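Local atomic coordinates of DnaJ-like protein MG200 (Mycoplasma genitalium, PDB entry 4DCZ), a protein that is a terminal-organelle protein of unknown biochemical function whose dimeric EAGR box domain represents a motif involved in mycoplasma motility. Residues A48-T53 with G62-K67; S44-L49 with G68-Q73. All coordinates share one frame; numbering follows the deposited sequence.

Contact 1 (A48-T53 with G62-K67); sequences ALVGDT and GDWSWK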
ATOM      1  N   ALA A  48     -13.195  -4.772   0.223  1.00 39.83           N
ATOM      2  CA  ALA A  48     -14.414  -3.989   0.403  1.00 41.49           C
ATOM      3  C   ALA A  48     -14.485  -2.951  -0.731  1.00 41.42           C
ATOM      4  O   ALA A  48     -15.573  -2.593  -1.222  1.00 44.47           O
ATOM      5  CB  ALA A  48     -14.455  -3.346   1.784  1.00 41.49           C
ATOM      6  N   LEU A  49     -13.325  -2.527  -1.192  1.00 39.24           N
ATOM      7  CA  LEU A  49     -13.248  -1.469  -2.162  1.00 39.95           C
ATOM      8  C   LEU A  49     -13.307  -1.956  -3.615  1.00 40.37           C
ATOM      9  O   LEU A  49     -13.537  -1.143  -4.521  1.00 41.90           O
ATOM     10  CB  LEU A  49     -11.950  -0.680  -1.998  1.00 39.02           C
ATOM     11  CG  LEU A  49     -11.581  -0.193  -0.598  1.00 38.80           C
ATOM     12  CD1 LEU A  49     -10.125   0.294  -0.614  1.00 38.18           C
ATOM     13  CD2 LEU A  49     -12.509   0.902  -0.124  1.00 38.78           C
ATOM     14  N   VAL A  50     -13.089  -3.246  -3.859  1.00 39.33           N
ATOM     15  CA  VAL A  50     -13.171  -3.742  -5.237  1.00 39.42           C
ATOM     16  C   VAL A  50     -14.555  -3.438  -5.829  1.00 42.56           C
ATOM     17  O   VAL A  50     -15.579  -3.618  -5.182  1.00 44.15           O
ATOM     18  CB  VAL A  50     -12.862  -5.247  -5.322  1.00 38.68           C
ATOM     19  CG1 VAL A  50     -13.093  -5.746  -6.694  1.00 36.98           C
ATOM     20  CG2 VAL A  50     -11.436  -5.482  -4.933  1.00 35.57           C
ATOM     21  N   GLY A  51     -14.573  -2.936  -7.051  1.00 44.49           N
ATOM     22  CA  GLY A  51     -15.827  -2.675  -7.746  1.00 48.35           C
ATOM     23  C   GLY A  51     -16.421  -1.302  -7.481  1.00 50.65           C
ATOM     24  O   GLY A  51     -17.475  -0.961  -8.034  1.00 53.58           O
ATOM     25  N   ASP A  52     -15.747  -0.514  -6.644  1.00 49.71           N
ATOM     26  CA  ASP A  52     -16.305   0.736  -6.175  1.00 51.83           C
ATOM     27  C   ASP A  52     -15.489   1.760  -6.881  1.00 52.47           C
ATOM     28  O   ASP A  52     -14.320   1.906  -6.598  1.00 50.78           O
ATOM     29  CB  ASP A  52     -16.172   0.849  -4.660  1.00 51.04           C
ATOM     30  CG  ASP A  52     -16.539   2.241  -4.109  1.00 53.31           C
ATOM     31  OD1 ASP A  52     -16.597   3.234  -4.885  1.00 53.64           O
ATOM     32  OD2 ASP A  52     -16.704   2.338  -2.856  1.00 52.17           O
ATOM     33  N   THR A  53     -16.117   2.485  -7.793  1.00 56.06           N
ATOM     34  CA  THR A  53     -15.364   3.229  -8.778  1.00 57.25           C
ATOM     35  C   THR A  53     -14.731   4.494  -8.186  1.00 58.88           C
ATOM     36  O   THR A  53     -13.961   5.182  -8.872  1.00 59.26           O
ATOM     37  CB  THR A  53     -16.245   3.574  -9.966  1.00 60.44           C
ATOM     38  OG1 THR A  53     -17.359   4.290  -9.461  1.00 62.98           O
ATOM     39  CG2 THR A  53     -16.719   2.296 -10.715  1.00 58.02           C
ATOM     40  N   GLY A  62     -11.099  -6.238 -18.408  1.00 84.02           N
ATOM     41  CA  GLY A  62     -12.016  -6.606 -17.317  1.00 79.93           C
ATOM     42  C   GLY A  62     -11.278  -6.959 -16.022  1.00 74.81           C
ATOM     43  O   GLY A  62     -11.592  -7.954 -15.370  1.00 74.31           O
ATOM     44  N   ASP A  63     -10.295  -6.144 -15.657  1.00 71.05           N
ATOM     45  CA  ASP A  63      -9.391  -6.445 -14.534  1.00 67.31           C
ATOM     46  C   ASP A  63      -9.397  -5.229 -13.646  1.00 61.91           C
ATOM     47  O   ASP A  63      -9.296  -4.125 -14.149  1.00 62.64           O
ATOM     48  CB  ASP A  63      -7.958  -6.766 -15.023  1.00 69.58           C
ATOM     49  CG  ASP A  63      -7.834  -8.192 -15.597  1.00 75.30           C
ATOM     50  OD1 ASP A  63      -7.982  -9.190 -14.842  1.00 75.08           O
ATOM     51  OD2 ASP A  63      -7.593  -8.322 -16.821  1.00 82.65           O
ATOM     52  N   TRP A  64      -9.544  -5.409 -12.343  1.00 56.76           N
ATOM     53  CA  TRP A  64      -9.677  -4.257 -11.476  1.00 53.24           C
ATOM     54  C   TRP A  64      -8.316  -3.558 -11.313  1.00 52.71           C
ATOM     55  O   TRP A  64      -7.324  -4.225 -11.090  1.00 53.10           O
ATOM     56  CB  TRP A  64     -10.244  -4.680 -10.127  1.00 50.46           C
ATOM     57  CG  TRP A  64     -10.517  -3.550  -9.242  1.00 46.75           C
ATOM     58  CD1 TRP A  64      -9.801  -3.213  -8.168  1.00 46.46           C
ATOM     59  CD2 TRP A  64     -11.556  -2.571  -9.360  1.00 44.04           C
ATOM     60  NE1 TRP A  64     -10.330  -2.095  -7.574  1.00 46.03           N
ATOM     61  CE2 TRP A  64     -11.405  -1.674  -8.296  1.00 43.36           C
ATOM     62  CE3 TRP A  64     -12.603  -2.376 -10.253  1.00 48.41           C
ATOM     63  CZ2 TRP A  64     -12.253  -0.588  -8.083  1.00 45.03           C
ATOM     64  CZ3 TRP A  64     -13.455  -1.284 -10.059  1.00 49.21           C
ATOM     65  CH2 TRP A  64     -13.284  -0.410  -8.968  1.00 49.18           C
ATOM     66  N   SER A  65      -8.264  -2.237 -11.470  1.00 52.17           N
ATOM     67  CA  SER A  65      -7.040  -1.479 -11.257  1.00 52.34           C
ATOM     68  C   SER A  65      -7.369  -0.424 -10.281  1.00 50.58           C
ATOM     69  O   SER A  65      -8.494   0.043 -10.238  1.00 50.86           O
ATOM     70  CB  SER A  65      -6.558  -0.778 -12.515  1.00 55.52           C
ATOM     71  OG  SER A  65      -6.502  -1.680 -13.591  1.00 59.13           O
ATOM     72  N   TRP A  66      -6.362   0.005  -9.546  1.00 49.94           N
ATOM     73  CA  TRP A  66      -6.581   0.818  -8.364  1.00 48.32           C
ATOM     74  C   TRP A  66      -6.182   2.241  -8.603  1.00 50.44           C
ATOM     75  O   TRP A  66      -5.204   2.466  -9.265  1.00 51.93           O
ATOM     76  CB  TRP A  66      -5.718   0.298  -7.225  1.00 46.58           C
ATOM     77  CG  TRP A  66      -6.124  -1.032  -6.737  1.00 43.18           C
ATOM     78  CD1 TRP A  66      -5.528  -2.242  -7.008  1.00 40.93           C
ATOM     79  CD2 TRP A  66      -7.232  -1.307  -5.885  1.00 38.00           C
ATOM     80  NE1 TRP A  66      -6.213  -3.244  -6.343  1.00 39.19           N
ATOM     81  CE2 TRP A  66      -7.258  -2.685  -5.657  1.00 35.78           C
ATOM     82  CE3 TRP A  66      -8.211  -0.516  -5.310  1.00 39.18           C
ATOM     83  CZ2 TRP A  66      -8.206  -3.276  -4.888  1.00 37.40           C
ATOM     84  CZ3 TRP A  66      -9.165  -1.111  -4.509  1.00 39.40           C
ATOM     85  CH2 TRP A  66      -9.152  -2.471  -4.301  1.00 39.92           C
ATOM     86  N   LYS A  67      -6.900   3.185  -8.003  1.00 50.69           N
ATOM     87  CA  LYS A  67      -6.525   4.584  -8.109  1.00 53.64           C
ATOM     88  C   LYS A  67      -5.710   5.095  -6.877  1.00 53.00           C
ATOM     89  O   LYS A  67      -5.233   6.269  -6.837  1.00 55.43           O
ATOM     90  CB  LYS A  67      -7.785   5.422  -8.364  1.00 55.74           C
ATOM     91  CG  LYS A  67      -8.402   5.206  -9.746  1.00 58.49           C
ATOM     92  CD  LYS A  67      -9.518   6.249 -10.087  1.00 63.73           C
ATOM     93  CE  LYS A  67     -10.972   5.716  -9.990  1.00 64.88           C
ATOM     94  NZ  LYS A  67     -11.998   6.622 -10.666  1.00 67.39           N
TER
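A type II beta turn from Leu49 to Asp52, in the loop after helix 43-47 of the EAGR box, rests on the indole of Trp64 from the central strand, 64-70, of the antiparallel sheet. The turn is closed by a backbone hydrogen bond from Asp52 N to Leu49 O. Trp64 extends toward it, CG anti to the backbone N (chi1 -175°), and backbone atoms cover one face of the indole: Gly51 N sits above it, offset toward the rim, and Val50 CA lies 4.2 Å from the centroid of the five-membered ring and Gly51 CA 3.9 Å from that of the six-membered ring, both as CH-pi contacts. Gly51 has phi 88°, where a side chain would collide with the preceding carbonyl, so glycine fits this corner. Trp66 presents its six-membered ring beside the same turn; Leu49 CB meets its edge at CZ3 (3.8 Å), while Val50 CG2 approaches CH2 obliquely at 3.8 Å. Farther along, Lys67 bends at chi3 and gives a hydrogen bond from NZ to Thr53 O (3.0 Å), the donor nearly in line with the C=O bond (175°). Trp64 thus meets mainly main chain, by CH-pi and dispersion, Trp66 aliphatic side chains, with one ammonium-carbonyl bond added near the surface.

Contact 2 (S44-L49 with G68-Q73); sequences SDWEAL and GYFDEQ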
ATOM      1  N   SER A  44      -9.511  -7.849   3.733  1.00 48.10           N
ATOM      2  CA  SER A  44     -10.800  -7.142   3.775  1.00 47.97           C
ATOM      3  C   SER A  44     -10.709  -5.652   3.513  1.00 46.89           C
ATOM      4  O   SER A  44     -11.632  -5.059   2.975  1.00 47.61           O
ATOM      5  CB  SER A  44     -11.460  -7.301   5.107  1.00 49.86           C
ATOM      6  OG  SER A  44     -11.427  -8.640   5.400  1.00 51.73           O
ATOM      7  N   ASP A  45      -9.638  -5.012   3.929  1.00 46.17           N
ATOM      8  CA  ASP A  45      -9.586  -3.577   3.749  1.00 45.96           C
ATOM      9  C   ASP A  45      -9.630  -3.268   2.243  1.00 44.45           C
ATOM     10  O   ASP A  45     -10.296  -2.297   1.801  1.00 45.13           O
ATOM     11  CB  ASP A  45      -8.353  -2.989   4.436  1.00 46.05           C
ATOM     12  CG  ASP A  45      -8.466  -3.002   5.969  1.00 49.48           C
ATOM     13  OD1 ASP A  45      -9.495  -2.511   6.533  1.00 48.16           O
ATOM     14  OD2 ASP A  45      -7.479  -3.465   6.606  1.00 51.34           O
ATOM     15  N   TRP A  46      -8.960  -4.113   1.457  1.00 42.58           N
ATOM     16  CA  TRP A  46      -8.956  -3.909   0.010  1.00 41.72           C
ATOM     17  C   TRP A  46     -10.205  -4.466  -0.685  1.00 40.98           C
ATOM     18  O   TRP A  46     -10.735  -3.828  -1.597  1.00 41.32           O
ATOM     19  CB  TRP A  46      -7.767  -4.575  -0.668  1.00 41.43           C
ATOM     20  CG  TRP A  46      -6.397  -4.085  -0.361  1.00 41.52           C
ATOM     21  CD1 TRP A  46      -5.586  -4.562   0.596  1.00 42.35           C
ATOM     22  CD2 TRP A  46      -5.626  -3.128  -1.094  1.00 43.83           C
ATOM     23  NE1 TRP A  46      -4.365  -3.949   0.546  1.00 43.63           N
ATOM     24  CE2 TRP A  46      -4.362  -3.061  -0.487  1.00 45.51           C
ATOM     25  CE3 TRP A  46      -5.886  -2.305  -2.191  1.00 46.11           C
ATOM     26  CZ2 TRP A  46      -3.353  -2.211  -0.940  1.00 47.49           C
ATOM     27  CZ3 TRP A  46      -4.881  -1.475  -2.657  1.00 46.22           C
ATOM     28  CH2 TRP A  46      -3.628  -1.439  -2.032  1.00 48.23           C
ATOM     29  N   GLU A  47     -10.647  -5.657  -0.320  1.00 39.77           N
ATOM     30  CA  GLU A  47     -11.733  -6.240  -1.061  1.00 40.71           C
ATOM     31  C   GLU A  47     -13.017  -5.430  -0.902  1.00 40.66           C
ATOM     32  O   GLU A  47     -13.836  -5.365  -1.816  1.00 41.53           O
ATOM     33  CB  GLU A  47     -11.965  -7.653  -0.646  1.00 42.57           C
ATOM     34  CG  GLU A  47     -10.801  -8.551  -0.954  1.00 46.15           C
ATOM     35  CD  GLU A  47     -10.746  -8.981  -2.384  1.00 51.79           C
ATOM     36  OE1 GLU A  47     -11.746  -9.611  -2.833  1.00 60.52           O
ATOM     37  OE2 GLU A  47      -9.703  -8.730  -3.047  1.00 51.32           O
ATOM     38  N   ALA A  48     -13.195  -4.772   0.223  1.00 39.83           N
ATOM     39  CA  ALA A  48     -14.414  -3.989   0.403  1.00 41.49           C
ATOM     40  C   ALA A  48     -14.485  -2.951  -0.731  1.00 41.42           C
ATOM     41  O   ALA A  48     -15.573  -2.593  -1.222  1.00 44.47           O
ATOM     42  CB  ALA A  48     -14.455  -3.346   1.784  1.00 41.49           C
ATOM     43  N   LEU A  49     -13.325  -2.527  -1.192  1.00 39.24           N
ATOM     44  CA  LEU A  49     -13.248  -1.469  -2.162  1.00 39.95           C
ATOM     45  C   LEU A  49     -13.307  -1.956  -3.615  1.00 40.37           C
ATOM     46  O   LEU A  49     -13.537  -1.143  -4.521  1.00 41.90           O
ATOM     47  CB  LEU A  49     -11.950  -0.680  -1.998  1.00 39.02           C
ATOM     48  CG  LEU A  49     -11.581  -0.193  -0.598  1.00 38.80           C
ATOM     49  CD1 LEU A  49     -10.125   0.294  -0.614  1.00 38.18           C
ATOM     50  CD2 LEU A  49     -12.509   0.902  -0.124  1.00 38.78           C
ATOM     51  N   GLY A  68      -5.523   4.209  -5.906  1.00 49.57           N
ATOM     52  CA  GLY A  68      -4.730   4.548  -4.738  1.00 49.71           C
ATOM     53  C   GLY A  68      -4.236   3.309  -4.014  1.00 47.39           C
ATOM     54  O   GLY A  68      -4.135   2.239  -4.618  1.00 47.23           O
ATOM     55  N   TYR A  69      -3.936   3.451  -2.716  1.00 46.55           N
ATOM     56  CA  TYR A  69      -3.488   2.332  -1.863  1.00 43.89           C
ATOM     57  C   TYR A  69      -3.435   2.712  -0.394  1.00 44.51           C
ATOM     58  O   TYR A  69      -3.425   3.895  -0.017  1.00 47.13           O
ATOM     59  CB  TYR A  69      -2.088   1.890  -2.269  1.00 44.93           C
ATOM     60  CG  TYR A  69      -1.095   2.997  -2.195  1.00 44.38           C
ATOM     61  CD1 TYR A  69      -0.302   3.145  -1.105  1.00 44.69           C
ATOM     62  CD2 TYR A  69      -0.990   3.926  -3.204  1.00 46.53           C
ATOM     63  CE1 TYR A  69       0.626   4.207  -1.025  1.00 48.76           C
ATOM     64  CE2 TYR A  69      -0.055   4.991  -3.147  1.00 48.95           C
ATOM     65  CZ  TYR A  69       0.724   5.115  -2.042  1.00 48.41           C
ATOM     66  OH  TYR A  69       1.611   6.105  -1.933  1.00 50.42           O
ATOM     67  N   PHE A  70      -3.328   1.711   0.442  1.00 43.05           N
ATOM     68  CA  PHE A  70      -3.137   1.982   1.840  1.00 44.97           C
ATOM     69  C   PHE A  70      -1.682   2.199   2.141  1.00 47.20           C
ATOM     70  O   PHE A  70      -0.828   1.466   1.627  1.00 47.28           O
ATOM     71  CB  PHE A  70      -3.604   0.812   2.625  1.00 44.09           C
ATOM     72  CG  PHE A  70      -5.067   0.638   2.573  1.00 43.37           C
ATOM     73  CD1 PHE A  70      -5.886   1.415   3.352  1.00 45.53           C
ATOM     74  CD2 PHE A  70      -5.628  -0.283   1.770  1.00 40.85           C
ATOM     75  CE1 PHE A  70      -7.250   1.238   3.346  1.00 44.38           C
ATOM     76  CE2 PHE A  70      -7.008  -0.431   1.759  1.00 41.06           C
ATOM     77  CZ  PHE A  70      -7.798   0.316   2.541  1.00 40.05           C
ATOM     78  N   ASP A  71      -1.419   3.199   2.977  1.00 49.86           N
ATOM     79  CA  ASP A  71      -0.063   3.630   3.321  1.00 53.34           C
ATOM     80  C   ASP A  71       0.358   2.939   4.594  1.00 53.94           C
ATOM     81  O   ASP A  71      -0.420   2.168   5.139  1.00 53.03           O
ATOM     82  CB  ASP A  71       0.066   5.189   3.412  1.00 56.71           C
ATOM     83  CG  ASP A  71      -0.533   5.797   4.698  1.00 60.32           C
ATOM     84  OD1 ASP A  71      -1.266   5.059   5.415  1.00 60.46           O
ATOM     85  OD2 ASP A  71      -0.282   7.021   4.975  1.00 63.61           O
ATOM     86  N   GLU A  72       1.568   3.207   5.079  1.00 55.52           N
ATOM     87  CA  GLU A  72       2.080   2.500   6.258  1.00 56.37           C
ATOM     88  C   GLU A  72       1.101   2.645   7.433  1.00 54.92           C
ATOM     89  O   GLU A  72       0.824   1.685   8.142  1.00 54.47           O
ATOM     90  CB  GLU A  72       3.448   3.045   6.581  1.00 60.44           C
ATOM     91  CG  GLU A  72       4.196   2.425   7.739  1.00 63.57           C
ATOM     92  CD  GLU A  72       5.494   3.202   8.016  1.00 69.85           C
ATOM     93  OE1 GLU A  72       5.618   4.283   7.388  1.00 69.84           O
ATOM     94  OE2 GLU A  72       6.382   2.757   8.823  1.00 76.00           O
ATOM     95  N   GLN A  73       0.508   3.824   7.573  1.00 55.42           N
ATOM     96  CA  GLN A  73      -0.487   4.089   8.625  1.00 55.91           C
ATOM     97  C   GLN A  73      -1.809   3.308   8.445  1.00 53.15           C
ATOM     98  O   GLN A  73      -2.568   3.131   9.395  1.00 53.89           O
ATOM     99  CB  GLN A  73      -0.785   5.609   8.735  1.00 58.84           C
ATOM    100  CG  GLN A  73       0.381   6.477   9.327  1.00 66.20           C
ATOM    101  CD  GLN A  73       1.669   6.443   8.441  1.00 68.82           C
ATOM    102  OE1 GLN A  73       2.747   6.066   8.925  1.00 70.86           O
ATOM    103  NE2 GLN A  73       1.554   6.863   7.167  1.00 65.40           N
TER
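Phe70 and Trp46 meet as a T-shaped pair: the Phe70 edge points at the face of the indole, with planes at 87° and the Phe70 ring centroid 5.2 Å from that of the Trp46 five-membered ring. CD2 of Phe70 is the atom that comes over the indole, 3.8 Å from Trp46 CE2. Phe70 CG lies beside its backbone N (chi1 -69°), from where the ring edge meets the indole, and the two side chains slide past each other in opposite directions.

Apolar contacts extend the pair on both partners. Leu49 reaches Phe70 tip to tip, CD1 to CZ at 3.9 Å. Trp46 CH2 also packs against Tyr69 CB (3.7 Å). In this way helix 43-47 is seated on strand 64-70, the middle strand of the three-stranded antiparallel sheet, through large flat residues that fill the buried interface of an aromatic-rich EAGR box. Trp76 adds an edge-to-face contact to Phe70, and the Tyr69 ring stacks on Tyr69 of the second subunit, placing this strand at the dimer interface.

Among polar groups, Asp45 O lies by the Phe70 edge, 3.7 Å from CZ, a placement consistent with weak attraction to the ring's slightly positive rim. The short Asp45 side chain sets CB against Phe70 CZ (3.8 Å) while its two oxygens accept from the backbone, OD1 from Lys36 N and OD2 from Thr42 N.

Contacts 1 and 2 are successive portions of one interface, their centres about 11 Å apart: the chain from helix 43-47 into the following loop packs along strand 64-70, and of the residues the two share only Leu49 makes contact in both, through different atoms of its side chain. The run is antiparallel in order, since the helix meets 68-73 and the later loop meets 62-67. They touch directly where Trp66 CH2 of contact 1 comes 3.4 Å from Trp46 O of contact 2, and the Trp66 and Trp46 rings also meet edge-to-face. Contact 2 is buried and borders the second subunit, whereas contact 1 lies nearer the surface.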